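Local coordinates for glycoside Hydrolase Family 43_12 (Metagenome, PDB 7JVH), which probably hydrolyses glycosidic bonds in arabinose- or xylose-containing plant polysaccharides, as other family 43 glycoside hydrolases do, at residues L461-N466 and A559-G564; A184-N189 and K205-D210. All coordinates share one frame; numbering follows the deposited sequence.

Contact 1 (L461-N466 and A559-G564); sequences LICYQN and ALVGMG
Ile462 and Gly562 face each other as a hydrogen-bonded pair in an antiparallel sheet of the C-terminal concanavalin A-like beta-sandwich, where the last strand of the chain, 560-566, lies against 458-464. Ile462 N gives its hydrogen to Gly562 O at 2.8 Å, and Gly562 N returns one to Ile462 O at 2.9 Å. Two residues on, Tyr464 and Leu560 repeat the pattern: Tyr464 N reaches Leu560 O at 2.9 Å, while the return bond from Leu560 N to Tyr464 O is more bent (139° at the hydrogen). Ile462, Tyr464 and Leu560, which bury the most surface across this strand pair, share one face of the sheet. The side chains of Tyr464 and Leu560 run side by side in the same direction, and the two CD1 atoms meet at 4.1 Å. Phe435 of strand 433-437 touches all three residues, its ring inclined to that of Tyr464. With CG1 of Ile462 anti to the carbonyl carbon (chi1 -51°) and the chain extended beyond it, the CD1 methyl is carried along the sheet to Gly564, which has no side chain in its way; CD1 stands 4.0 Å from Gly564 CA. Beyond the pairing, the bent chain of Gln465 sends NE2 to the carbonyl oxygens of Leu548 and Thr557. Leu461, Cys463, Val561 and Met563 (built as selenomethionine) occupy the other face, toward Phe33 and Tyr443 of the second sheet. There Val561 CG2 lies 4.2 Å from Leu461 CD1 and 4.3 Å from Cys463 SG.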
loop_
_atom_site.group_PDB
_atom_site.type_symbol
_atom_site.label_atom_id
_atom_site.label_comp_id
_atom_site.label_asym_id
_atom_site.label_seq_id
_atom_site.Cartn_x
_atom_site.Cartn_y
_atom_site.Cartn_z
ATOM N N LEU A 461 21.344 -4.380 -4.823
ATOM C CA LEU A 461 20.295 -3.380 -4.851
ATOM C C LEU A 461 19.229 -3.842 -5.821
ATOM O O LEU A 461 19.550 -4.291 -6.918
ATOM C CB LEU A 461 20.898 -2.034 -5.313
ATOM C CG LEU A 461 19.948 -0.899 -5.673
ATOM C CD1 LEU A 461 19.284 -0.319 -4.432
ATOM C CD2 LEU A 461 20.720 0.156 -6.435
ATOM N N ILE A 462 17.963 -3.685 -5.425
ATOM C CA ILE A 462 16.822 -4.259 -6.134
ATOM C C ILE A 462 15.714 -3.234 -6.380
ATOM O O ILE A 462 15.332 -2.494 -5.471
ATOM C CB ILE A 462 16.189 -5.417 -5.331
ATOM C CG1 ILE A 462 17.248 -6.424 -4.896
ATOM C CG2 ILE A 462 15.103 -6.092 -6.160
ATOM C CD1 ILE A 462 16.723 -7.527 -4.021
ATOM N N CYS A 463 15.203 -3.217 -7.617
ATOM C CA CYS A 463 13.943 -2.584 -7.983
ATOM C C CYS A 463 12.955 -3.724 -8.357
ATOM O O CYS A 463 13.202 -4.491 -9.294
ATOM C CB CYS A 463 14.153 -1.602 -9.144
ATOM S SG CYS A 463 15.420 -0.328 -8.839
ATOM N N TYR A 464 11.841 -3.802 -7.614
ATOM C CA TYR A 464 10.957 -4.964 -7.580
ATOM C C TYR A 464 9.490 -4.568 -7.743
ATOM O O TYR A 464 8.956 -3.817 -6.934
ATOM C CB TYR A 464 11.112 -5.641 -6.216
ATOM C CG TYR A 464 10.461 -7.000 -6.060
ATOM C CD1 TYR A 464 9.123 -7.127 -5.662
ATOM C CD2 TYR A 464 11.202 -8.168 -6.233
ATOM C CE1 TYR A 464 8.544 -8.377 -5.497
ATOM C CE2 TYR A 464 10.638 -9.414 -6.035
ATOM C CZ TYR A 464 9.300 -9.512 -5.681
ATOM O OH TYR A 464 8.666 -10.733 -5.507
ATOM N N GLN A 465 8.839 -5.105 -8.779
ATOM C CA GLN A 465 7.382 -5.049 -8.934
ATOM C C GLN A 465 6.794 -6.391 -8.480
ATOM O O GLN A 465 5.973 -6.447 -7.559
ATOM C CB GLN A 465 7.019 -4.730 -10.381
ATOM C CG GLN A 465 5.544 -4.822 -10.766
ATOM C CD GLN A 465 4.597 -4.115 -9.794
ATOM O OE1 GLN A 465 3.727 -4.769 -9.244
ATOM N NE2 GLN A 465 4.764 -2.805 -9.575
ATOM N N ASN A 466 7.242 -7.472 -9.119
ATOM C CA ASN A 466 6.994 -8.830 -8.642
ATOM C C ASN A 466 8.182 -9.758 -8.943
ATOM O O ASN A 466 9.175 -9.352 -9.576
ATOM C CB ASN A 466 5.648 -9.393 -9.165
ATOM C CG ASN A 466 5.638 -9.672 -10.638
ATOM O OD1 ASN A 466 6.536 -10.317 -11.178
ATOM N ND2 ASN A 466 4.593 -9.205 -11.302
ATOM N N ALA A 559 5.863 -0.512 -7.265
ATOM C CA ALA A 559 7.252 -0.938 -7.249
ATOM C C ALA A 559 7.905 -0.648 -5.908
ATOM O O ALA A 559 7.439 0.203 -5.141
ATOM C CB ALA A 559 8.036 -0.271 -8.377
ATOM N N LEU A 560 9.000 -1.370 -5.648
ATOM C CA LEU A 560 9.766 -1.284 -4.419
ATOM C C LEU A 560 11.231 -1.103 -4.795
ATOM O O LEU A 560 11.654 -1.502 -5.869
ATOM C CB LEU A 560 9.607 -2.562 -3.593
ATOM C CG LEU A 560 8.164 -2.977 -3.264
ATOM C CD1 LEU A 560 8.127 -4.408 -2.772
ATOM C CD2 LEU A 560 7.530 -2.050 -2.231
ATOM N N VAL A 561 12.002 -0.504 -3.886
ATOM C CA VAL A 561 13.431 -0.410 -4.010
ATOM C C VAL A 561 14.013 -0.831 -2.673
ATOM O O VAL A 561 13.487 -0.494 -1.620
ATOM C CB VAL A 561 13.884 1.019 -4.426
ATOM C CG1 VAL A 561 13.600 2.040 -3.335
ATOM C CG2 VAL A 561 15.364 1.031 -4.801
ATOM N N GLY A 562 15.097 -1.604 -2.714
ATOM C CA GLY A 562 15.705 -2.090 -1.502
ATOM C C GLY A 562 17.023 -2.820 -1.720
ATOM O O GLY A 562 17.548 -2.850 -2.828
HETATM N N MSE A 563 17.527 -3.407 -0.634
HETATM C CA MSE A 563 18.746 -4.183 -0.669
HETATM C C MSE A 563 18.403 -5.639 -0.348
HETATM O O MSE A 563 17.458 -5.923 0.377
HETATM C CB MSE A 563 19.795 -3.558 0.261
HETATM C CG MSE A 563 19.396 -3.416 1.714
HETATM SE SE MSE A 563 19.766 -1.635 2.523
HETATM C CE MSE A 563 17.986 -1.090 3.114
ATOM N N GLY A 564 19.173 -6.574 -0.922
ATOM C CA GLY A 564 18.946 -7.987 -0.696
ATOM C C GLY A 564 20.169 -8.842 -0.900
ATOM O O GLY A 564 21.170 -8.377 -1.415
#

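Contact 2 (A184-N189 and K205-D210); sequences AYLVHN and KIWEYD
His188 and Trp207 meet rim to rim: Trp207 NE1 donates to His188 NE2 at 3.1 Å, 154° at the hydrogen, and each partner atom lies close to the plane of the other's ring. The planes differ by only 21°, yet neither ring lies over the other's face. His188 holds CG in the crowded position between backbone N and carbonyl carbon (chi1 74°), which swings the imidazole across to the neighbouring strand. Lys205 runs alongside it, CB and CD each 3.8 Å from His188 NE2, before its ammonium turns off to a salt bridge with Asp190. On the same face Leu186 spreads its methyls between two aromatics, CD1 at 3.9 Å from Tyr209 CD1 and CD2 nearer Trp207. The backbone fixes this register. Leu186 and Trp207 exchange a reciprocal pair of 2.7 Å bonds between N and O, and His188 and Lys205 form a second reciprocal pair, slightly longer. On the reverse face, Tyr185 lays CB 4.1 Å from Ile206 CD1 and brings CE1 to 4.0 Å from Glu208 CG. The strands 184-190 and 203-210 are the two middle strands of a four-stranded blade of the family's five-bladed beta-propeller. Phe169 meets both the His188 and Trp207 rings, and Pro241 of the next blade touches Val187. A phenylalanine in place of this histidine would probably leave the indole N-H of Trp207 and the backbone oxygen of Asn189 without their mates. Since the indole N-H can only donate, NE2 has to accept; with ND1 donating to Asn189 O, His188 is probably neutral, its proton on ND1.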
loop_
_atom_site.group_PDB
_atom_site.type_symbol
_atom_site.label_atom_id
_atom_site.label_comp_id
_atom_site.label_asym_id
_atom_site.label_seq_id
_atom_site.Cartn_x
_atom_site.Cartn_y
_atom_site.Cartn_z
ATOM N N ALA A 184 -24.772 -4.535 16.274
ATOM C CA ALA A 184 -23.646 -4.352 15.377
ATOM C C ALA A 184 -23.936 -5.020 14.047
ATOM O O ALA A 184 -24.643 -6.021 13.982
ATOM C CB ALA A 184 -22.400 -4.938 15.999
ATOM N N TYR A 185 -23.376 -4.449 12.981
ATOM C CA TYR A 185 -23.590 -4.941 11.627
ATOM C C TYR A 185 -22.277 -5.034 10.871
ATOM O O TYR A 185 -21.256 -4.488 11.286
ATOM C CB TYR A 185 -24.592 -4.051 10.901
ATOM C CG TYR A 185 -25.902 -3.957 11.646
ATOM C CD1 TYR A 185 -26.870 -4.946 11.514
ATOM C CD2 TYR A 185 -26.161 -2.893 12.519
ATOM C CE1 TYR A 185 -28.066 -4.878 12.205
ATOM C CE2 TYR A 185 -27.354 -2.815 13.215
ATOM C CZ TYR A 185 -28.302 -3.811 13.056
ATOM O OH TYR A 185 -29.484 -3.734 13.748
ATOM N N LEU A 186 -22.318 -5.768 9.763
ATOM C CA LEU A 186 -21.160 -5.976 8.927
ATOM C C LEU A 186 -21.630 -5.949 7.496
ATOM O O LEU A 186 -22.563 -6.661 7.133
ATOM C CB LEU A 186 -20.529 -7.322 9.250
ATOM C CG LEU A 186 -19.233 -7.660 8.514
ATOM C CD1 LEU A 186 -18.469 -8.713 9.296
ATOM C CD2 LEU A 186 -19.479 -8.098 7.063
ATOM N N VAL A 187 -20.992 -5.109 6.685
ATOM C CA VAL A 187 -21.316 -4.993 5.279
ATOM C C VAL A 187 -20.097 -5.411 4.470
ATOM O O VAL A 187 -18.943 -5.223 4.901
ATOM C CB VAL A 187 -21.779 -3.566 4.919
ATOM C CG1 VAL A 187 -20.608 -2.575 4.959
ATOM C CG2 VAL A 187 -22.528 -3.586 3.602
ATOM N N HIS A 188 -20.343 -6.011 3.305
ATOM C CA HIS A 188 -19.262 -6.441 2.438
ATOM C C HIS A 188 -19.744 -6.588 1.015
ATOM O O HIS A 188 -20.952 -6.567 0.758
ATOM C CB HIS A 188 -18.630 -7.738 2.965
ATOM C CG HIS A 188 -19.481 -8.958 2.756
ATOM N ND1 HIS A 188 -19.268 -9.842 1.724
ATOM C CD2 HIS A 188 -20.522 -9.456 3.468
ATOM C CE1 HIS A 188 -20.155 -10.825 1.798
ATOM N NE2 HIS A 188 -20.927 -10.612 2.845
ATOM N N ASN A 189 -18.770 -6.671 0.093
ATOM C CA ASN A 189 -19.010 -6.987 -1.311
ATOM C C ASN A 189 -19.159 -8.509 -1.418
ATOM O O ASN A 189 -18.558 -9.243 -0.641
ATOM C CB ASN A 189 -17.867 -6.406 -2.172
ATOM C CG ASN A 189 -17.600 -7.188 -3.458
ATOM O OD1 ASN A 189 -17.120 -8.319 -3.411
ATOM N ND2 ASN A 189 -17.853 -6.563 -4.609
ATOM N N LYS A 205 -23.789 -6.695 0.634
ATOM C CA LYS A 205 -24.504 -7.553 1.535
ATOM C C LYS A 205 -24.243 -7.077 2.945
ATOM O O LYS A 205 -23.129 -6.714 3.267
ATOM C CB LYS A 205 -24.005 -8.992 1.374
ATOM C CG LYS A 205 -24.830 -10.019 2.148
ATOM C CD LYS A 205 -24.501 -11.443 1.734
ATOM C CE LYS A 205 -25.008 -11.734 0.322
ATOM N NZ LYS A 205 -24.594 -13.070 -0.152
ATOM N N ILE A 206 -25.286 -7.103 3.784
ATOM C CA ILE A 206 -25.175 -6.738 5.192
ATOM C C ILE A 206 -25.557 -7.920 6.081
ATOM O O ILE A 206 -26.390 -8.743 5.707
ATOM C CB ILE A 206 -26.022 -5.492 5.517
ATOM C CG1 ILE A 206 -25.688 -4.959 6.911
ATOM C CG2 ILE A 206 -27.519 -5.780 5.399
ATOM C CD1 ILE A 206 -26.276 -3.575 7.165
ATOM N N TRP A 207 -24.904 -8.000 7.248
ATOM C CA TRP A 207 -25.133 -9.024 8.266
ATOM C C TRP A 207 -25.207 -8.339 9.611
ATOM O O TRP A 207 -24.485 -7.378 9.846
ATOM C CB TRP A 207 -23.946 -9.978 8.358
ATOM C CG TRP A 207 -23.649 -10.797 7.155
ATOM C CD1 TRP A 207 -22.962 -10.409 6.051
ATOM C CD2 TRP A 207 -23.977 -12.180 6.959
ATOM N NE1 TRP A 207 -22.853 -11.449 5.170
ATOM C CE2 TRP A 207 -23.474 -12.549 5.695
ATOM C CE3 TRP A 207 -24.662 -13.136 7.719
ATOM C CZ2 TRP A 207 -23.636 -13.836 5.168
ATOM C CZ3 TRP A 207 -24.817 -14.420 7.197
ATOM C CH2 TRP A 207 -24.317 -14.751 5.927
ATOM N N GLU A 208 -26.048 -8.859 10.503
ATOM C CA GLU A 208 -25.972 -8.537 11.920
ATOM C C GLU A 208 -24.722 -9.232 12.460
ATOM O O GLU A 208 -24.365 -10.321 12.006
ATOM C CB GLU A 208 -27.226 -9.010 12.668
ATOM C CG GLU A 208 -27.397 -8.395 14.057
ATOM C CD GLU A 208 -28.763 -8.716 14.682
ATOM O OE1 GLU A 208 -29.721 -8.991 13.925
ATOM O OE2 GLU A 208 -28.889 -8.687 15.933
ATOM N N TYR A 209 -24.055 -8.588 13.423
ATOM C CA TYR A 209 -22.772 -9.046 13.950
ATOM C C TYR A 209 -22.910 -9.285 15.442
ATOM O O TYR A 209 -23.539 -8.503 16.149
ATOM C CB TYR A 209 -21.688 -8.000 13.657
ATOM C CG TYR A 209 -20.247 -8.383 13.991
ATOM C CD1 TYR A 209 -19.448 -9.081 13.077
ATOM C CD2 TYR A 209 -19.664 -7.989 15.192
ATOM C CE1 TYR A 209 -18.127 -9.401 13.377
ATOM C CE2 TYR A 209 -18.345 -8.302 15.498
ATOM C CZ TYR A 209 -17.578 -9.007 14.592
ATOM O OH TYR A 209 -16.262 -9.320 14.901
ATOM N N ASP A 210 -22.326 -10.391 15.906
ATOM C CA ASP A 210 -22.349 -10.784 17.298
ATOM C C ASP A 210 -21.044 -10.334 17.943
ATOM O O ASP A 210 -19.977 -10.861 17.618
ATOM C CB ASP A 210 -22.521 -12.300 17.418
ATOM C CG ASP A 210 -22.688 -12.753 18.860
ATOM O OD1 ASP A 210 -21.950 -12.264 19.742
ATOM O OD2 ASP A 210 -23.567 -13.601 19.123
#

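Both contacts are buried antiparallel strand pairs, but they hold separate elements: contact 1 joins segments of the C-terminal sandwich 93 residues apart at their closest ends, contact 2 successive strands of one propeller blade. They lie on opposite sides of the chain's centre, their own centres about 39 Å apart and their nearest atoms about 22 Å apart. Contact 1, nearer the middle, buries every touching residue and relies on backbone bonds and largely apolar side chains, one face turned to the second sheet. Contact 2, farther out, includes partly exposed Lys205, Trp207 and Glu208, and adds a side-chain hydrogen bond between aromatic rings and a lysine paired with an aspartate.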